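Local coordinates for kinesin-like protein (Caenorhabditis elegans, PDB 5X3E) that is a kinesin-6 motor protein (Zen4) that probably couples ATP hydrolysis to movement along microtubules, at residues E78-G84 / A428-I434; M407-V411 / A424-A428; Y45-S51 / N412-Y418; R99-L104 / K404-V408. The contacts are given in a common frame with arbitrary orientation. Residues are numbered along the deposited sequence.

Contact 1: residues E78-G84 / A428-I434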
loop_
_atom_site.group_PDB
_atom_site.type_symbol
_atom_site.label_atom_id
_atom_site.label_comp_id
_atom_site.label_asym_id
_atom_site.label_seq_id
_atom_site.Cartn_x
_atom_site.Cartn_y
_atom_site.Cartn_z
ATOM N N GLU A 78 23.904 20.231 7.555
ATOM C CA GLU A 78 23.574 21.226 8.569
ATOM C C GLU A 78 22.273 20.904 9.312
ATOM O O GLU A 78 21.831 21.683 10.157
ATOM C CB GLU A 78 23.488 22.617 7.937
ATOM C CG GLU A 78 24.830 23.174 7.497
ATOM C CD GLU A 78 24.713 24.556 6.891
ATOM O OE1 GLU A 78 23.575 24.986 6.615
ATOM O OE2 GLU A 78 25.760 25.211 6.693
ATOM N N LYS A 79 21.666 19.758 9.004
ATOM C CA LYS A 79 20.481 19.298 9.716
ATOM C C LYS A 79 20.617 17.820 10.052
ATOM O O LYS A 79 21.275 17.059 9.338
ATOM C CB LYS A 79 19.189 19.524 8.913
ATOM C CG LYS A 79 18.721 20.968 8.865
ATOM C CD LYS A 79 17.435 21.097 8.059
ATOM C CE LYS A 79 17.032 22.555 7.863
ATOM N NZ LYS A 79 15.901 22.705 6.898
ATOM N N VAL A 80 19.976 17.422 11.149
ATOM C CA VAL A 80 19.957 16.040 11.611
ATOM C C VAL A 80 18.505 15.614 11.759
ATOM O O VAL A 80 17.716 16.305 12.413
ATOM C CB VAL A 80 20.714 15.877 12.941
ATOM C CG1 VAL A 80 20.558 14.463 13.463
ATOM C CG2 VAL A 80 22.173 16.215 12.755
ATOM N N PHE A 81 18.153 14.486 11.154
ATOM C CA PHE A 81 16.776 14.016 11.142
ATOM C C PHE A 81 16.668 12.701 11.897
ATOM O O PHE A 81 17.524 11.822 11.759
ATOM C CB PHE A 81 16.276 13.849 9.712
ATOM C CG PHE A 81 16.194 15.136 8.954
ATOM C CD1 PHE A 81 17.180 15.484 8.048
ATOM C CD2 PHE A 81 15.140 16.008 9.161
ATOM C CE1 PHE A 81 17.107 16.672 7.349
ATOM C CE2 PHE A 81 15.058 17.195 8.465
ATOM C CZ PHE A 81 16.043 17.529 7.558
ATOM N N ARG A 82 15.600 12.563 12.674
ATOM C CA ARG A 82 15.364 11.376 13.480
ATOM C C ARG A 82 14.172 10.609 12.924
ATOM O O ARG A 82 13.090 11.177 12.739
ATOM C CB ARG A 82 15.126 11.752 14.945
ATOM C CG ARG A 82 15.008 10.560 15.873
ATOM C CD ARG A 82 15.017 10.999 17.330
ATOM N NE ARG A 82 14.881 9.864 18.240
ATOM C CZ ARG A 82 15.904 9.126 18.661
ATOM N NH1 ARG A 82 15.700 8.109 19.489
ATOM N NH2 ARG A 82 17.135 9.406 18.253
ATOM N N PHE A 83 14.373 9.322 12.667
ATOM C CA PHE A 83 13.327 8.430 12.196
ATOM C C PHE A 83 13.196 7.258 13.159
ATOM O O PHE A 83 14.065 7.017 14.001
ATOM C CB PHE A 83 13.634 7.911 10.785
ATOM C CG PHE A 83 13.754 8.991 9.755
ATOM C CD1 PHE A 83 12.631 9.477 9.109
ATOM C CD2 PHE A 83 14.992 9.520 9.432
ATOM C CE1 PHE A 83 12.740 10.469 8.157
ATOM C CE2 PHE A 83 15.107 10.512 8.483
ATOM C CZ PHE A 83 13.978 10.988 7.846
ATOM N N GLY A 84 12.096 6.519 13.026
ATOM C CA GLY A 84 11.921 5.328 13.835
ATOM C C GLY A 84 12.969 4.268 13.575
ATOM O O GLY A 84 13.237 3.441 14.454
ATOM N N ALA A 428 10.456 13.659 8.685
ATOM C CA ALA A 428 11.027 13.048 9.877
ATOM C C ALA A 428 10.178 13.352 11.103
ATOM O O ALA A 428 9.537 14.403 11.204
ATOM C CB ALA A 428 12.461 13.529 10.094
ATOM N N GLU A 429 10.154 12.384 12.023
ATOM C CA GLU A 429 9.384 12.530 13.252
ATOM C C GLU A 429 9.806 13.779 14.019
ATOM O O GLU A 429 8.963 14.482 14.588
ATOM C CB GLU A 429 9.530 11.261 14.095
ATOM C CG GLU A 429 9.463 10.008 13.211
ATOM C CD GLU A 429 9.059 8.731 13.937
ATOM O OE1 GLU A 429 8.914 7.702 13.252
ATOM O OE2 GLU A 429 8.933 8.730 15.180
ATOM N N GLU A 430 11.103 14.081 14.028
ATOM C CA GLU A 430 11.616 15.319 14.601
ATOM C C GLU A 430 12.946 15.666 13.941
ATOM O O GLU A 430 13.596 14.809 13.337
ATOM C CB GLU A 430 11.754 15.204 16.120
ATOM C CG GLU A 430 12.727 14.134 16.572
ATOM C CD GLU A 430 13.363 14.452 17.907
ATOM O OE1 GLU A 430 13.842 15.593 18.084
ATOM O OE2 GLU A 430 13.384 13.557 18.779
ATOM N N SER A 431 13.345 16.935 14.060
ATOM C CA SER A 431 14.516 17.430 13.344
ATOM C C SER A 431 15.396 18.293 14.240
ATOM O O SER A 431 14.904 19.006 15.120
ATOM C CB SER A 431 14.099 18.241 12.109
ATOM O OG SER A 431 13.372 19.397 12.491
ATOM N N GLN A 432 16.712 18.228 13.993
ATOM C CA GLN A 432 17.722 18.954 14.760
ATOM C C GLN A 432 18.727 19.609 13.815
ATOM O O GLN A 432 19.083 19.032 12.783
ATOM C CB GLN A 432 18.450 18.010 15.732
ATOM C CG GLN A 432 17.527 17.292 16.717
ATOM C CD GLN A 432 17.226 15.856 16.313
ATOM O OE1 GLN A 432 17.440 15.463 15.166
ATOM N NE2 GLN A 432 16.719 15.070 17.256
ATOM N N THR A 433 19.189 20.813 14.166
ATOM C CA THR A 433 19.973 21.656 13.265
ATOM C C THR A 433 21.397 21.874 13.771
ATOM O O THR A 433 21.616 22.099 14.966
ATOM C CB THR A 433 19.288 23.006 13.053
ATOM O OG1 THR A 433 19.162 23.690 14.307
ATOM C CG2 THR A 433 17.914 22.791 12.445
ATOM N N ILE A 434 22.358 21.849 12.846
ATOM C CA ILE A 434 23.772 22.046 13.175
ATOM C C ILE A 434 24.107 23.528 13.308
ATOM O O ILE A 434 24.240 24.240 12.310
ATOM C CB ILE A 434 24.689 21.383 12.124
ATOM C CG1 ILE A 434 24.463 19.868 12.102
ATOM C CG2 ILE A 434 26.159 21.719 12.395
ATOM C CD1 ILE A 434 25.228 19.147 11.015
#
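Ala428 touches both Phe81 and Phe83 at the apolar centre. Its CB lies over the face of the Phe83 ring, 4.0 Å from the centroid, in a CH-pi contact. The same CB is 3.8 Å from Phe81 CD2. Phe81 also touches Ser431, CD2 to CB 3.8 Å. At the far end Val80 CG2 meets Ile434 CG1 more loosely, at 4.4 Å.

The two strands are joined by an antiparallel backbone ladder. Ile434 N donates to Glu78 O at 2.7 Å. Val80 and Gln432 form a hydrogen-bonded pair, with Val80 N to Gln432 O very short at 2.5 Å and Gln432 N to Val80 O at 2.7 Å. Arg82 N reaches Glu430 O at 3.1 Å. The ladder frays beyond, where Glu429 N to Arg82 O is a weak bond of 3.3 Å. Lys79 and Phe81 share one face of the sheet with Thr433 and Ser431. Val80 and Arg82 share the other with Gln432 and Glu430.

The polar edge is loose. Arg82 NE and Glu430 OE2 are 4.0 Å apart, too far for a salt bridge. Glu429 OE1 accepts from the backbone N of Val38.

Strand 430-433 is the outermost strand of a four-stranded antiparallel sheet. Strand 79-82 pairs on its other side with strand 59-62. Phe81 and Phe83 both pack on Leu425, and Phe83 reaches strand 37-42 at Val38 and Cys40.

Contact 2: residues M407-V411 / A424-A428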
loop_
_atom_site.group_PDB
_atom_site.type_symbol
_atom_site.label_atom_id
_atom_site.label_comp_id
_atom_site.label_asym_id
_atom_site.label_seq_id
_atom_site.Cartn_x
_atom_site.Cartn_y
_atom_site.Cartn_z
ATOM N N MET A 407 5.452 5.116 6.874
ATOM C CA MET A 407 6.022 5.741 5.691
ATOM C C MET A 407 7.494 5.369 5.579
ATOM O O MET A 407 8.246 5.455 6.559
ATOM C CB MET A 407 5.857 7.262 5.736
ATOM C CG MET A 407 6.466 7.972 4.537
ATOM S SD MET A 407 5.525 9.424 4.031
ATOM C CE MET A 407 4.912 9.975 5.619
ATOM N N VAL A 408 7.891 4.940 4.388
ATOM C CA VAL A 408 9.267 4.567 4.089
ATOM C C VAL A 408 9.842 5.644 3.178
ATOM O O VAL A 408 9.490 5.721 1.994
ATOM C CB VAL A 408 9.352 3.184 3.435
ATOM C CG1 VAL A 408 10.794 2.844 3.118
ATOM C CG2 VAL A 408 8.729 2.135 4.341
ATOM N N ILE A 409 10.707 6.489 3.730
ATOM C CA ILE A 409 11.375 7.535 2.965
ATOM C C ILE A 409 12.619 6.933 2.327
ATOM O O ILE A 409 13.583 6.600 3.017
ATOM C CB ILE A 409 11.737 8.737 3.846
ATOM C CG1 ILE A 409 10.497 9.272 4.555
ATOM C CG2 ILE A 409 12.379 9.834 3.010
ATOM C CD1 ILE A 409 9.453 9.794 3.616
ATOM N N CYS A 410 12.599 6.791 1.006
ATOM C CA CYS A 410 13.767 6.346 0.260
ATOM C C CYS A 410 14.563 7.568 -0.184
ATOM O O CYS A 410 14.002 8.492 -0.782
ATOM C CB CYS A 410 13.338 5.515 -0.952
ATOM S SG CYS A 410 12.460 3.983 -0.520
ATOM N N VAL A 411 15.866 7.571 0.088
ATOM C CA VAL A 411 16.715 8.708 -0.257
ATOM C C VAL A 411 18.008 8.204 -0.884
ATOM O O VAL A 411 18.532 7.154 -0.500
ATOM C CB VAL A 411 17.023 9.605 0.960
ATOM C CG1 VAL A 411 15.777 10.354 1.418
ATOM C CG2 VAL A 411 17.590 8.787 2.083
ATOM N N ALA A 424 12.520 15.300 1.332
ATOM C CA ALA A 424 12.127 13.940 1.687
ATOM C C ALA A 424 12.355 13.669 3.166
ATOM O O ALA A 424 11.578 12.943 3.798
ATOM C CB ALA A 424 12.892 12.930 0.834
ATOM N N LEU A 425 13.422 14.230 3.731
ATOM C CA LEU A 425 13.709 14.053 5.148
ATOM C C LEU A 425 12.880 14.974 6.031
ATOM O O LEU A 425 12.909 14.821 7.254
ATOM C CB LEU A 425 15.201 14.274 5.419
ATOM C CG LEU A 425 16.196 13.325 4.741
ATOM C CD1 LEU A 425 17.617 13.803 4.956
ATOM C CD2 LEU A 425 16.042 11.903 5.236
ATOM N N ALA A 426 12.157 15.933 5.444
ATOM C CA ALA A 426 11.247 16.766 6.223
ATOM C C ALA A 426 10.088 15.971 6.813
ATOM O O ALA A 426 9.440 16.448 7.751
ATOM C CB ALA A 426 10.704 17.904 5.358
ATOM N N PHE A 427 9.814 14.773 6.287
ATOM C CA PHE A 427 8.822 13.879 6.873
ATOM C C PHE A 427 9.266 13.294 8.207
ATOM O O PHE A 427 8.522 12.497 8.787
ATOM C CB PHE A 427 8.502 12.744 5.899
ATOM C CG PHE A 427 7.519 13.119 4.823
ATOM C CD1 PHE A 427 6.162 13.181 5.093
ATOM C CD2 PHE A 427 7.952 13.398 3.537
ATOM C CE1 PHE A 427 5.256 13.513 4.105
ATOM C CE2 PHE A 427 7.049 13.735 2.544
ATOM C CZ PHE A 427 5.701 13.792 2.829
ATOM N N ALA A 428 10.456 13.659 8.685
ATOM C CA ALA A 428 11.027 13.048 9.877
ATOM C C ALA A 428 10.178 13.352 11.103
ATOM O O ALA A 428 9.537 14.403 11.204
ATOM C CB ALA A 428 12.461 13.529 10.094
#
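Met407 lays its sulfur over one face of the Phe427 ring. SD is 4.2 Å from the ring centroid and 19° off the normal, a Met-aromatic contact. Met407 CE comes within 3.5 Å of Phe427 CD1, so the thioether closely covers the ring.

Ile409 is the next residue of the strand to face the turn. Its CD1 packs on Phe427 CB at 3.8 Å. Its CG2 is 3.8 Å from Ala424 CB and 3.3 Å from Ala424 O. Val411 follows, with CG1 3.9 Å from Ala424 CB and 4.1 Å from Leu425 CD2. The strand thus presents every second side chain, Met407, Ile409 and Val411, to one partner. No hydrogen bond crosses the contact. The turn has its own bond, Ala428 N to Leu425 O at 3.1 Å.

Strand 404-411 belongs to the central sheet of the motor domain, between strands 37-42 and 114-119, both parallel to it. The 424-428 segment links helix 418-424 to strand 430-433. Helix 350-375 adds Ile367 against both Met407 and Phe427, and Tyr119 of strand 114-119 stacks edge-to-face with Phe427.

Contact 3: residues Y45-S51 / N412-Y418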
loop_
_atom_site.group_PDB
_atom_site.type_symbol
_atom_site.label_atom_id
_atom_site.label_comp_id
_atom_site.label_asym_id
_atom_site.label_seq_id
_atom_site.Cartn_x
_atom_site.Cartn_y
_atom_site.Cartn_z
ATOM N N TYR A 45 25.356 3.556 -2.719
ATOM C CA TYR A 45 26.049 4.736 -3.237
ATOM C C TYR A 45 27.553 4.491 -3.213
ATOM O O TYR A 45 28.151 4.406 -2.136
ATOM C CB TYR A 45 25.696 5.985 -2.432
ATOM C CG TYR A 45 26.560 7.181 -2.764
ATOM C CD1 TYR A 45 26.588 7.711 -4.045
ATOM C CD2 TYR A 45 27.350 7.782 -1.790
ATOM C CE1 TYR A 45 27.377 8.799 -4.351
ATOM C CE2 TYR A 45 28.141 8.873 -2.087
ATOM C CZ TYR A 45 28.148 9.379 -3.368
ATOM O OH TYR A 45 28.941 10.464 -3.664
ATOM N N THR A 46 28.158 4.379 -4.394
ATOM C CA THR A 46 29.595 4.128 -4.519
ATOM C C THR A 46 30.362 5.421 -4.802
ATOM O O THR A 46 31.036 5.566 -5.822
ATOM C CB THR A 46 29.850 3.095 -5.613
ATOM O OG1 THR A 46 29.420 3.622 -6.874
ATOM C CG2 THR A 46 29.079 1.817 -5.323
ATOM N N GLY A 47 30.255 6.382 -3.878
ATOM C CA GLY A 47 30.936 7.650 -4.020
ATOM C C GLY A 47 31.652 8.042 -2.738
ATOM O O GLY A 47 31.480 7.420 -1.688
ATOM N N SER A 48 32.477 9.087 -2.849
ATOM C CA SER A 48 33.181 9.632 -1.693
ATOM C C SER A 48 32.502 10.850 -1.083
ATOM O O SER A 48 32.766 11.162 0.083
ATOM C CB SER A 48 34.615 10.011 -2.066
ATOM O OG SER A 48 34.627 10.946 -3.130
ATOM N N THR A 49 31.653 11.550 -1.839
ATOM C CA THR A 49 30.977 12.754 -1.362
ATOM C C THR A 49 29.482 12.484 -1.244
ATOM O O THR A 49 28.739 12.635 -2.222
ATOM C CB THR A 49 31.241 13.940 -2.295
ATOM O OG1 THR A 49 30.639 13.689 -3.572
ATOM C CG2 THR A 49 32.736 14.176 -2.469
ATOM N N PRO A 50 28.996 12.081 -0.073
ATOM C CA PRO A 50 27.562 11.859 0.132
ATOM C C PRO A 50 26.843 13.108 0.620
ATOM O O PRO A 50 27.406 13.952 1.318
ATOM C CB PRO A 50 27.547 10.764 1.206
ATOM C CG PRO A 50 28.761 11.076 2.026
ATOM C CD PRO A 50 29.790 11.665 1.095
ATOM N N SER A 51 25.573 13.230 0.229
ATOM C CA SER A 51 24.775 14.354 0.704
ATOM C C SER A 51 24.167 14.093 2.077
ATOM O O SER A 51 23.692 15.039 2.716
ATOM C CB SER A 51 23.667 14.691 -0.298
ATOM O OG SER A 51 22.778 13.603 -0.471
ATOM N N ASN A 412 18.519 8.957 -1.861
ATOM C CA ASN A 412 19.784 8.633 -2.495
ATOM C C ASN A 412 20.893 9.473 -1.886
ATOM O O ASN A 412 20.790 10.710 -1.885
ATOM C CB ASN A 412 19.707 8.867 -4.000
ATOM C CG ASN A 412 20.852 8.204 -4.755
ATOM O OD1 ASN A 412 22.006 8.252 -4.329
ATOM N ND2 ASN A 412 20.529 7.562 -5.871
ATOM N N PRO A 413 21.953 8.855 -1.352
ATOM C CA PRO A 413 23.048 9.637 -0.753
ATOM C C PRO A 413 23.884 10.405 -1.762
ATOM O O PRO A 413 24.776 11.157 -1.345
ATOM C CB PRO A 413 23.900 8.569 -0.045
ATOM C CG PRO A 413 23.032 7.342 0.023
ATOM C CD PRO A 413 22.154 7.408 -1.183
ATOM N N LYS A 414 23.646 10.232 -3.059
ATOM C CA LYS A 414 24.428 10.943 -4.060
ATOM C C LYS A 414 24.283 12.451 -3.858
ATOM O O LYS A 414 23.181 12.932 -3.567
ATOM C CB LYS A 414 23.986 10.535 -5.468
ATOM C CG LYS A 414 25.146 10.346 -6.439
ATOM C CD LYS A 414 24.729 9.679 -7.741
ATOM C CE LYS A 414 25.941 9.459 -8.644
ATOM N NZ LYS A 414 25.591 8.757 -9.910
ATOM N N PRO A 415 25.365 13.224 -4.000
ATOM C CA PRO A 415 25.263 14.676 -3.770
ATOM C C PRO A 415 24.350 15.378 -4.754
ATOM O O PRO A 415 23.946 16.518 -4.496
ATOM C CB PRO A 415 26.713 15.153 -3.916
ATOM C CG PRO A 415 27.304 14.187 -4.878
ATOM C CD PRO A 415 26.687 12.853 -4.532
ATOM N N ASP A 416 24.030 14.741 -5.880
ATOM C CA ASP A 416 23.108 15.335 -6.838
ATOM C C ASP A 416 21.714 15.495 -6.241
ATOM O O ASP A 416 21.027 16.489 -6.505
ATOM C CB ASP A 416 23.054 14.475 -8.097
ATOM C CG ASP A 416 24.338 14.527 -8.883
ATOM O OD1 ASP A 416 25.144 15.448 -8.632
ATOM O OD2 ASP A 416 24.552 13.633 -9.726
ATOM N N ASP A 417 21.279 14.525 -5.434
ATOM C CA ASP A 417 19.950 14.534 -4.835
ATOM C C ASP A 417 19.903 15.260 -3.496
ATOM O O ASP A 417 19.009 14.982 -2.690
ATOM C CB ASP A 417 19.436 13.102 -4.654
ATOM C CG ASP A 417 19.020 12.453 -5.959
ATOM O OD1 ASP A 417 19.245 13.058 -7.030
ATOM O OD2 ASP A 417 18.470 11.329 -5.908
ATOM N N TYR A 418 20.827 16.189 -3.246
ATOM C CA TYR A 418 20.909 16.828 -1.935
ATOM C C TYR A 418 19.633 17.596 -1.605
ATOM O O TYR A 418 18.976 17.328 -0.593
ATOM C CB TYR A 418 22.117 17.766 -1.883
ATOM C CG TYR A 418 22.200 18.561 -0.599
ATOM C CD1 TYR A 418 22.869 18.059 0.507
ATOM C CD2 TYR A 418 21.589 19.807 -0.486
ATOM C CE1 TYR A 418 22.943 18.777 1.681
ATOM C CE2 TYR A 418 21.651 20.531 0.689
ATOM C CZ TYR A 418 22.328 20.013 1.770
ATOM O OH TYR A 418 22.392 20.736 2.939
#
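Ser51 N donates to Pro413 O at 2.7 Å with a nearly straight angle of 167°. This is the firmest bond across the contact. Ser51 OG lies 3.2 Å from Lys414 O, and Asn421 also approaches the hydroxyl in a weak bond. Within segment 412-418, Asn412 OD1 accepts from Lys414 N at 2.9 Å. This Asx turn bends the chain just after strand 404-411. Asn412 ND2 is held by Gly123 O.

Tyr45 packs broadly from the other end of segment 45-51. Lys414 CA lies over its ring face, 4.1 Å from the centroid, a CH-pi contact. Tyr45 CB touches Pro413 CG at 3.9 Å, and Tyr45 OH is 3.4 Å from Pro415 CD. The same hydroxyl donates a weak bond to Thr49 O at 2.6 Å, which closes the 45-51 loop on itself. Ser51 CB meets the edge of the Tyr418 ring, 3.6 Å from CD1.

Segment 45-51 is a loop; segment 412-418 is a loop with a short 3-10 turn before helix 418-424. Pro413 and Pro415 have no backbone NH. Lys414 N is taken by Asn412 OD1 and Asp417 N by Lys414 O. The join combines a Pro413 carbonyl accepting from Ser51 N with proline-tyrosine packing.

Contact 4: residues R99-L104 / K404-V408. With SO4 (sulfate ion), chain Q.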
loop_
_atom_site.group_PDB
_atom_site.type_symbol
_atom_site.label_atom_id
_atom_site.label_comp_id
_atom_site.label_asym_id
_atom_site.label_seq_id
_atom_site.Cartn_x
_atom_site.Cartn_y
_atom_site.Cartn_z
ATOM N N ARG A 99 10.956 -5.431 9.251
ATOM C CA ARG A 99 10.872 -4.214 10.050
ATOM C C ARG A 99 9.768 -3.273 9.572
ATOM O O ARG A 99 9.330 -2.402 10.333
ATOM C CB ARG A 99 12.242 -3.520 10.034
ATOM C CG ARG A 99 12.375 -2.292 10.916
ATOM C CD ARG A 99 11.821 -2.531 12.297
ATOM N NE ARG A 99 11.852 -1.319 13.107
ATOM C CZ ARG A 99 10.953 -0.344 13.027
ATOM N NH1 ARG A 99 9.949 -0.432 12.163
ATOM N NH2 ARG A 99 11.056 0.722 13.810
ATOM N N THR A 100 9.287 -3.459 8.347
ATOM C CA THR A 100 8.354 -2.554 7.698
ATOM C C THR A 100 6.951 -3.128 7.533
ATOM O O THR A 100 5.979 -2.370 7.591
ATOM C CB THR A 100 8.929 -2.144 6.329
ATOM O OG1 THR A 100 9.938 -1.145 6.518
ATOM C CG2 THR A 100 7.906 -1.606 5.415
ATOM N N SER A 101 6.812 -4.451 7.382
ATOM C CA SER A 101 5.545 -5.041 6.967
ATOM C C SER A 101 4.968 -6.095 7.906
ATOM O O SER A 101 3.752 -6.315 7.867
ATOM C CB SER A 101 5.693 -5.676 5.578
ATOM O OG SER A 101 6.260 -4.757 4.667
ATOM N N VAL A 102 5.781 -6.745 8.743
ATOM C CA VAL A 102 5.280 -7.886 9.509
ATOM C C VAL A 102 4.214 -7.437 10.501
ATOM O O VAL A 102 3.193 -8.114 10.685
ATOM C CB VAL A 102 6.442 -8.630 10.200
ATOM C CG1 VAL A 102 5.933 -9.514 11.332
ATOM C CG2 VAL A 102 7.193 -9.478 9.190
ATOM N N ASP A 103 4.414 -6.282 11.141
ATOM C CA ASP A 103 3.412 -5.800 12.090
ATOM C C ASP A 103 2.143 -5.330 11.384
ATOM O O ASP A 103 1.061 -5.348 11.982
ATOM C CB ASP A 103 3.994 -4.682 12.963
ATOM C CG ASP A 103 4.349 -3.433 12.170
ATOM O OD1 ASP A 103 4.395 -2.340 12.773
ATOM O OD2 ASP A 103 4.568 -3.539 10.943
ATOM N N LEU A 104 2.248 -4.905 10.124
ATOM C CA LEU A 104 1.044 -4.565 9.371
ATOM C C LEU A 104 0.258 -5.817 9.012
ATOM O O LEU A 104 -0.978 -5.814 9.055
ATOM C CB LEU A 104 1.402 -3.778 8.108
ATOM C CG LEU A 104 2.322 -2.572 8.298
ATOM C CD1 LEU A 104 2.450 -1.772 7.006
ATOM C CD2 LEU A 104 1.851 -1.700 9.458
ATOM N N LYS A 404 -3.086 1.760 11.052
ATOM C CA LYS A 404 -1.655 1.958 11.240
ATOM C C LYS A 404 -1.017 2.471 9.957
ATOM O O LYS A 404 -1.236 1.901 8.883
ATOM C CB LYS A 404 -0.985 0.649 11.680
ATOM C CG LYS A 404 0.525 0.698 11.735
ATOM C CD LYS A 404 1.035 1.480 12.931
ATOM C CE LYS A 404 2.549 1.353 13.043
ATOM N NZ LYS A 404 3.091 1.976 14.279
ATOM N N ILE A 405 -0.244 3.549 10.064
ATOM C CA ILE A 405 0.435 4.157 8.925
ATOM C C ILE A 405 1.937 4.029 9.136
ATOM O O ILE A 405 2.455 4.388 10.200
ATOM C CB ILE A 405 0.048 5.637 8.741
ATOM C CG1 ILE A 405 -1.463 5.807 8.633
ATOM C CG2 ILE A 405 0.729 6.220 7.508
ATOM C CD1 ILE A 405 -1.871 7.255 8.454
ATOM N N ARG A 406 2.637 3.512 8.130
ATOM C CA ARG A 406 4.096 3.541 8.117
ATOM C C ARG A 406 4.564 4.131 6.797
ATOM O O ARG A 406 4.145 3.679 5.725
ATOM C CB ARG A 406 4.705 2.144 8.320
ATOM C CG ARG A 406 6.225 2.124 8.168
ATOM C CD ARG A 406 6.884 0.861 8.737
ATOM N NE ARG A 406 6.661 0.699 10.173
ATOM C CZ ARG A 406 5.929 -0.271 10.713
ATOM N NH1 ARG A 406 5.352 -1.182 9.939
ATOM N NH2 ARG A 406 5.778 -0.340 12.029
ATOM N N MET A 407 5.452 5.116 6.874
ATOM C CA MET A 407 6.022 5.741 5.691
ATOM C C MET A 407 7.494 5.369 5.579
ATOM O O MET A 407 8.246 5.455 6.559
ATOM C CB MET A 407 5.857 7.262 5.736
ATOM C CG MET A 407 6.466 7.972 4.537
ATOM S SD MET A 407 5.525 9.424 4.031
ATOM C CE MET A 407 4.912 9.975 5.619
ATOM N N VAL A 408 7.891 4.940 4.388
ATOM C CA VAL A 408 9.267 4.567 4.089
ATOM C C VAL A 408 9.842 5.644 3.178
ATOM O O VAL A 408 9.490 5.721 1.994
ATOM C CB VAL A 408 9.352 3.184 3.435
ATOM C CG1 VAL A 408 10.794 2.844 3.118
ATOM C CG2 VAL A 408 8.729 2.135 4.341
HETATM S S SO4 Q . 14.816 -2.311 15.255
HETATM O O1 SO4 Q . 14.921 -2.552 13.816
HETATM O O2 SO4 Q . 16.129 -2.481 15.873
HETATM O O3 SO4 Q . 14.326 -0.955 15.500
HETATM O O4 SO4 Q . 13.886 -3.274 15.840
#
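Arg406 has by far the most surface covered here. Its long side chain reaches from the strand to helix 93-109. Arg406 NH2 binds Asp103 OD1 at 2.5 Å, and Arg406 NH1 binds Asp103 OD2 at 2.7 Å. The salt bridge is thus two-pronged. Arg406 NH1 also donates to the backbone, reaching Thr100 O at 2.7 Å. Its NE pairs with Glu37 of the neighbouring strand, so this buried charge is well matched. Glu37 also bridges to Arg99, whose NH1 stands 4.0 Å from Arg406 NE. A sulfate ion, probably from the crystallisation liquor, is bound weakly by Arg99 NE.

Leu104 is next in covered surface. Its CD2 packs on the aliphatic part of Lys404, 3.6 Å from CG, and lies 3.6 Å from Arg406 NH1. Thr100 completes the interface, with CG2 4.0 Å from Val408 CG2.

Lys404, Arg406 and Val408 all point to the helix, as alternation along a strand requires. The axes of helix 99-104 and strand 404-408 lie 9.8 Å apart and run nearly antiparallel, at 168°. A helix covering a central sheet in this way is characteristic of the alpha/beta core of P-loop NTPases, to which the kinesin motor domain belongs.

In the fold
Contacts 2 and 4 are buried and share strand 404-411. They use opposite faces of that strand, one toward the turn in contact 2 and the other toward the helix in contact 4. Contact 2 is wholly apolar between its side chains. Contact 4 buries a salt bridge. Contact 3 follows where that strand ends, at the surface, and relies on backbone carbonyls and prolines. Contact 1 is partly buried and is the one with a strand ladder. It shares Ala428 with contact 2, and Phe83 packs on Leu425 between them. Contacts 3 and 4 lie farthest apart, about 27 Å between centres.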